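PDB 6F72: VAO-type flavoprotein oxidase VAO615 from Myceliophthora thermophila, which binds FAD through two covalent links and is probably an oxidoreductase that reacts rapidly with molecular oxygen once reduced, although its substrate is unknown. Local coordinates for residues Gln104-Val109 / Trp482-Ser487. Sequence-based numbering, arbitrary orientation.
With NAG (2-acetamido-2-deoxy-beta-D-glucopyranose), chain C.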
ATOM      1  N   GLN A 104      -4.885  -4.231 -15.237  1.00 22.14           N
ATOM      2  CA  GLN A 104      -4.535  -5.100 -16.378  1.00 23.16           C
ATOM      3  C   GLN A 104      -5.676  -5.014 -17.392  1.00 23.86           C
ATOM      4  O   GLN A 104      -5.429  -4.830 -18.580  1.00 24.21           O
ATOM      5  CB  GLN A 104      -4.324  -6.554 -15.951  1.00 23.25           C
ATOM      6  CG  GLN A 104      -3.037  -6.780 -15.180  1.00 23.21           C
ATOM      7  CD  GLN A 104      -3.052  -8.049 -14.349  1.00 23.43           C
ATOM      8  OE1 GLN A 104      -3.900  -8.914 -14.534  1.00 23.59           O
ATOM      9  NE2 GLN A 104      -2.097  -8.162 -13.424  1.00 23.42           N
ATOM     10  N   ASN A 105      -6.916  -5.082 -16.890  1.00 24.42           N
ATOM     11  CA  ASN A 105      -8.124  -4.822 -17.680  1.00 25.27           C
ATOM     12  C   ASN A 105      -8.206  -5.666 -18.976  1.00 25.17           C
ATOM     13  O   ASN A 105      -8.622  -5.179 -20.030  1.00 25.08           O
ATOM     14  CB  ASN A 105      -8.260  -3.320 -17.987  1.00 26.48           C
ATOM     15  CG  ASN A 105      -9.685  -2.914 -18.270  1.00 28.33           C
ATOM     16  OD1 ASN A 105     -10.617  -3.604 -17.880  1.00 28.00           O
ATOM     17  ND2 ASN A 105      -9.859  -1.786 -18.938  1.00 30.75           N
ATOM     18  N   TYR A 106      -7.771  -6.920 -18.864  1.00 25.01           N
ATOM     19  CA  TYR A 106      -7.822  -7.919 -19.946  1.00 25.32           C
ATOM     20  C   TYR A 106      -6.957  -7.605 -21.183  1.00 25.55           C
ATOM     21  O   TYR A 106      -7.094  -8.280 -22.208  1.00 26.03           O
ATOM     22  CB  TYR A 106      -9.280  -8.197 -20.373  1.00 25.34           C
ATOM     23  CG  TYR A 106     -10.233  -8.540 -19.235  1.00 25.05           C
ATOM     24  CD1 TYR A 106     -10.394  -9.869 -18.817  1.00 25.38           C
ATOM     25  CD2 TYR A 106     -10.990  -7.546 -18.591  1.00 24.55           C
ATOM     26  CE1 TYR A 106     -11.268 -10.201 -17.786  1.00 25.29           C
ATOM     27  CE2 TYR A 106     -11.871  -7.872 -17.556  1.00 24.44           C
ATOM     28  CZ  TYR A 106     -12.008  -9.201 -17.164  1.00 24.80           C
ATOM     29  OH  TYR A 106     -12.868  -9.568 -16.160  1.00 24.81           O
ATOM     30  N   SER A 107      -6.073  -6.607 -21.092  1.00 25.20           N
ATOM     31  CA  SER A 107      -5.307  -6.151 -22.259  1.00 25.50           C
ATOM     32  C   SER A 107      -4.284  -7.175 -22.711  1.00 25.93           C
ATOM     33  O   SER A 107      -4.094  -7.375 -23.913  1.00 26.43           O
ATOM     34  CB  SER A 107      -4.624  -4.821 -22.004  1.00 25.18           C
ATOM     35  OG  SER A 107      -5.566  -3.833 -21.635  1.00 24.88           O
ATOM     36  N   CYS A 108      -3.635  -7.806 -21.735  1.00 25.75           N
ATOM     37  CA  CYS A 108      -2.635  -8.829 -21.979  1.00 26.18           C
ATOM     38  C   CYS A 108      -2.461  -9.664 -20.727  1.00 26.00           C
ATOM     39  O   CYS A 108      -1.488  -9.514 -19.991  1.00 25.81           O
ATOM     40  CB  CYS A 108      -1.297  -8.223 -22.426  1.00 26.36           C
ATOM     41  SG  CYS A 108      -0.123  -9.500 -22.948  1.00 27.14           S
ATOM     42  N   VAL A 109      -3.423 -10.548 -20.500  1.00 26.11           N
ATOM     43  CA  VAL A 109      -3.489 -11.369 -19.293  1.00 26.11           C
ATOM     44  C   VAL A 109      -3.426 -12.849 -19.671  1.00 26.93           C
ATOM     45  O   VAL A 109      -3.673 -13.183 -20.837  1.00 27.38           O
ATOM     46  CB  VAL A 109      -4.778 -11.067 -18.490  1.00 25.70           C
ATOM     47  CG1 VAL A 109      -4.715  -9.668 -17.877  1.00 24.94           C
ATOM     48  CG2 VAL A 109      -6.028 -11.256 -19.357  1.00 25.87           C
ATOM     49  N   TRP A 482     -10.854 -10.723  -7.435  1.00 22.75           N
ATOM     50  CA  TRP A 482     -11.092 -10.793  -8.874  1.00 22.70           C
ATOM     51  C   TRP A 482     -11.577 -12.202  -9.222  1.00 23.10           C
ATOM     52  O   TRP A 482     -11.272 -13.167  -8.511  1.00 23.41           O
ATOM     53  CB  TRP A 482      -9.805 -10.471  -9.609  1.00 22.33           C
ATOM     54  CG  TRP A 482      -9.914 -10.376 -11.076  1.00 22.37           C
ATOM     55  CD1 TRP A 482      -9.632 -11.362 -11.977  1.00 22.57           C
ATOM     56  CD2 TRP A 482     -10.311  -9.229 -11.841  1.00 22.20           C
ATOM     57  NE1 TRP A 482      -9.829 -10.904 -13.245  1.00 22.65           N
ATOM     58  CE2 TRP A 482     -10.240  -9.600 -13.203  1.00 22.43           C
ATOM     59  CE3 TRP A 482     -10.719  -7.927 -11.512  1.00 21.94           C
ATOM     60  CZ2 TRP A 482     -10.557  -8.715 -14.247  1.00 22.45           C
ATOM     61  CZ3 TRP A 482     -11.035  -7.042 -12.552  1.00 21.93           C
ATOM     62  CH2 TRP A 482     -10.950  -7.447 -13.908  1.00 22.22           C
ATOM     63  N   ASP A 483     -12.349 -12.317 -10.297  1.00 23.16           N
ATOM     64  CA  ASP A 483     -12.880 -13.606 -10.715  1.00 23.52           C
ATOM     65  C   ASP A 483     -12.658 -13.773 -12.209  1.00 23.52           C
ATOM     66  O   ASP A 483     -13.318 -13.120 -13.032  1.00 23.57           O
ATOM     67  CB  ASP A 483     -14.366 -13.740 -10.334  1.00 23.88           C
ATOM     68  CG  ASP A 483     -14.947 -15.119 -10.640  1.00 24.50           C
ATOM     69  OD1 ASP A 483     -14.245 -16.022 -11.174  1.00 24.65           O
ATOM     70  OD2 ASP A 483     -16.141 -15.288 -10.346  1.00 24.82           O
ATOM     71  N   TRP A 484     -11.717 -14.658 -12.538  1.00 23.47           N
ATOM     72  CA  TRP A 484     -11.350 -14.924 -13.923  1.00 23.54           C
ATOM     73  C   TRP A 484     -12.423 -15.670 -14.750  1.00 24.07           C
ATOM     74  O   TRP A 484     -12.345 -15.678 -15.982  1.00 24.29           O
ATOM     75  CB  TRP A 484      -9.996 -15.632 -13.983  1.00 23.46           C
ATOM     76  CG  TRP A 484      -8.848 -14.700 -13.671  1.00 22.89           C
ATOM     77  CD1 TRP A 484      -8.024 -14.753 -12.585  1.00 22.63           C
ATOM     78  CD2 TRP A 484      -8.419 -13.574 -14.451  1.00 22.58           C
ATOM     79  NE1 TRP A 484      -7.091 -13.738 -12.644  1.00 22.25           N
ATOM     80  CE2 TRP A 484      -7.311 -12.994 -13.774  1.00 22.22           C
ATOM     81  CE3 TRP A 484      -8.845 -13.008 -15.668  1.00 22.66           C
ATOM     82  CZ2 TRP A 484      -6.628 -11.872 -14.267  1.00 21.92           C
ATOM     83  CZ3 TRP A 484      -8.170 -11.894 -16.163  1.00 22.41           C
ATOM     84  CH2 TRP A 484      -7.071 -11.326 -15.450  1.00 22.03           C
ATOM     85  N   ASP A 485     -13.410 -16.274 -14.080  1.00 24.34           N
ATOM     86  CA  ASP A 485     -14.573 -16.894 -14.757  1.00 24.88           C
ATOM     87  C   ASP A 485     -15.703 -15.919 -15.064  1.00 24.80           C
ATOM     88  O   ASP A 485     -16.597 -16.229 -15.867  1.00 25.34           O
ATOM     89  CB  ASP A 485     -15.164 -18.005 -13.900  1.00 25.40           C
ATOM     90  CG  ASP A 485     -14.228 -19.157 -13.697  1.00 25.69           C
ATOM     91  OD1 ASP A 485     -13.287 -19.348 -14.488  1.00 25.75           O
ATOM     92  OD2 ASP A 485     -14.444 -19.906 -12.730  1.00 26.06           O
ATOM     93  N   ALA A 486     -15.709 -14.779 -14.381  1.00 24.20           N
ATOM     94  CA  ALA A 486     -16.761 -13.779 -14.531  1.00 24.11           C
ATOM     95  C   ALA A 486     -16.495 -12.979 -15.799  1.00 23.93           C
ATOM     96  O   ALA A 486     -15.398 -13.019 -16.333  1.00 23.68           O
ATOM     97  CB  ALA A 486     -16.802 -12.867 -13.297  1.00 23.67           C
ATOM     98  N   SER A 487     -17.494 -12.247 -16.276  1.00 24.09           N
ATOM     99  CA  SER A 487     -17.302 -11.364 -17.420  1.00 24.05           C
ATOM    100  C   SER A 487     -16.553 -10.062 -17.053  1.00 23.49           C
ATOM    101  O   SER A 487     -16.495  -9.698 -15.874  1.00 23.16           O
ATOM    102  CB  SER A 487     -18.647 -11.050 -18.072  1.00 24.54           C
ATOM    103  OG  SER A 487     -19.351 -10.094 -17.313  1.00 24.45           O
TER
HETATM  104  C1  NAG C   1     -11.164  -1.259 -19.235  1.00 20.63           C
HETATM  105  C2  NAG C   1     -11.154  -0.004 -18.331  1.00 24.96           C
HETATM  106  C3  NAG C   1     -12.368   0.879 -18.610  1.00 26.59           C
HETATM  107  C4  NAG C   1     -12.535   1.212 -20.101  1.00 27.89           C
HETATM  108  C5  NAG C   1     -12.380  -0.049 -20.961  1.00 26.56           C
HETATM  109  C6  NAG C   1     -12.265   0.282 -22.444  1.00 27.52           C
HETATM  110  C7  NAG C   1     -10.048  -0.070 -16.115  1.00 26.18           C
HETATM  111  C8  NAG C   1     -10.219  -0.474 -14.685  1.00 26.09           C
HETATM  112  N2  NAG C   1     -11.102  -0.320 -16.906  1.00 25.53           N
HETATM  113  O3  NAG C   1     -12.245   2.086 -17.848  1.00 28.27           O
HETATM  114  O4  NAG C   1     -13.853   1.718 -20.354  1.00 31.58           O
HETATM  115  O5  NAG C   1     -11.234  -0.829 -20.596  1.00 23.49           O
HETATM  116  O6  NAG C   1     -12.676  -0.885 -23.164  1.00 29.62           O
HETATM  117  O7  NAG C   1      -9.010   0.455 -16.492  1.00 26.04           O
HETATM  118  O   HOH W   1     -12.911 -12.087 -15.508  1.00 22.22           O
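Y106 reaches across to W482 and W484 and forms an aromatic cluster with them, its ring meeting each indole differently. Against W482 it lies obliquely, the planes 44° apart, and the hydroxyl end comes closest, OH of Y106 lying 3.1 Å from CZ2 of W482, with CZ of Y106 3.3 Å from the same atom. Against the six-membered ring of W484 the planes are almost perpendicular (87°), but the rings are displaced, and the contact runs from CE1 of Y106 to CZ3 of W484 at 3.9 Å. On its type I' turn, Q104 to S107, the CB of Y106 does not point at 482-487; CG anti to the carbonyl carbon (chi1 -52°) helps carry the ring toward the indoles. The two indoles also pack on each other, NE1 of W482 lying 3.1 Å above the centre of the W484 ring. The cluster thus joins the loop that follows helix 101-104 and carries the glycosylated N105 and the C108-C118 disulfide to the type I turn D483-A486 ahead of helix 488-508, whose M491 also touches Y106 and W482. A water in the plane of the phenol accepts from OH of Y106 at 2.6 Å and donates to the carbonyl oxygens of D483 and A486, bridging the two loops. A phenylalanine in place of Y106 would probably leave this water without its donor from Y106 and break the bridge between the two loops. V109 meets the benzene end of W484 obliquely, with CG1 of V109 3.8 Å from CH2 of W484. OE1 of Q104, hydrogen-bonded to W84, approaches the edge of that indole, the amide nearly coplanar with it, while NE1 of W484 is hydrogen-bonded to D85.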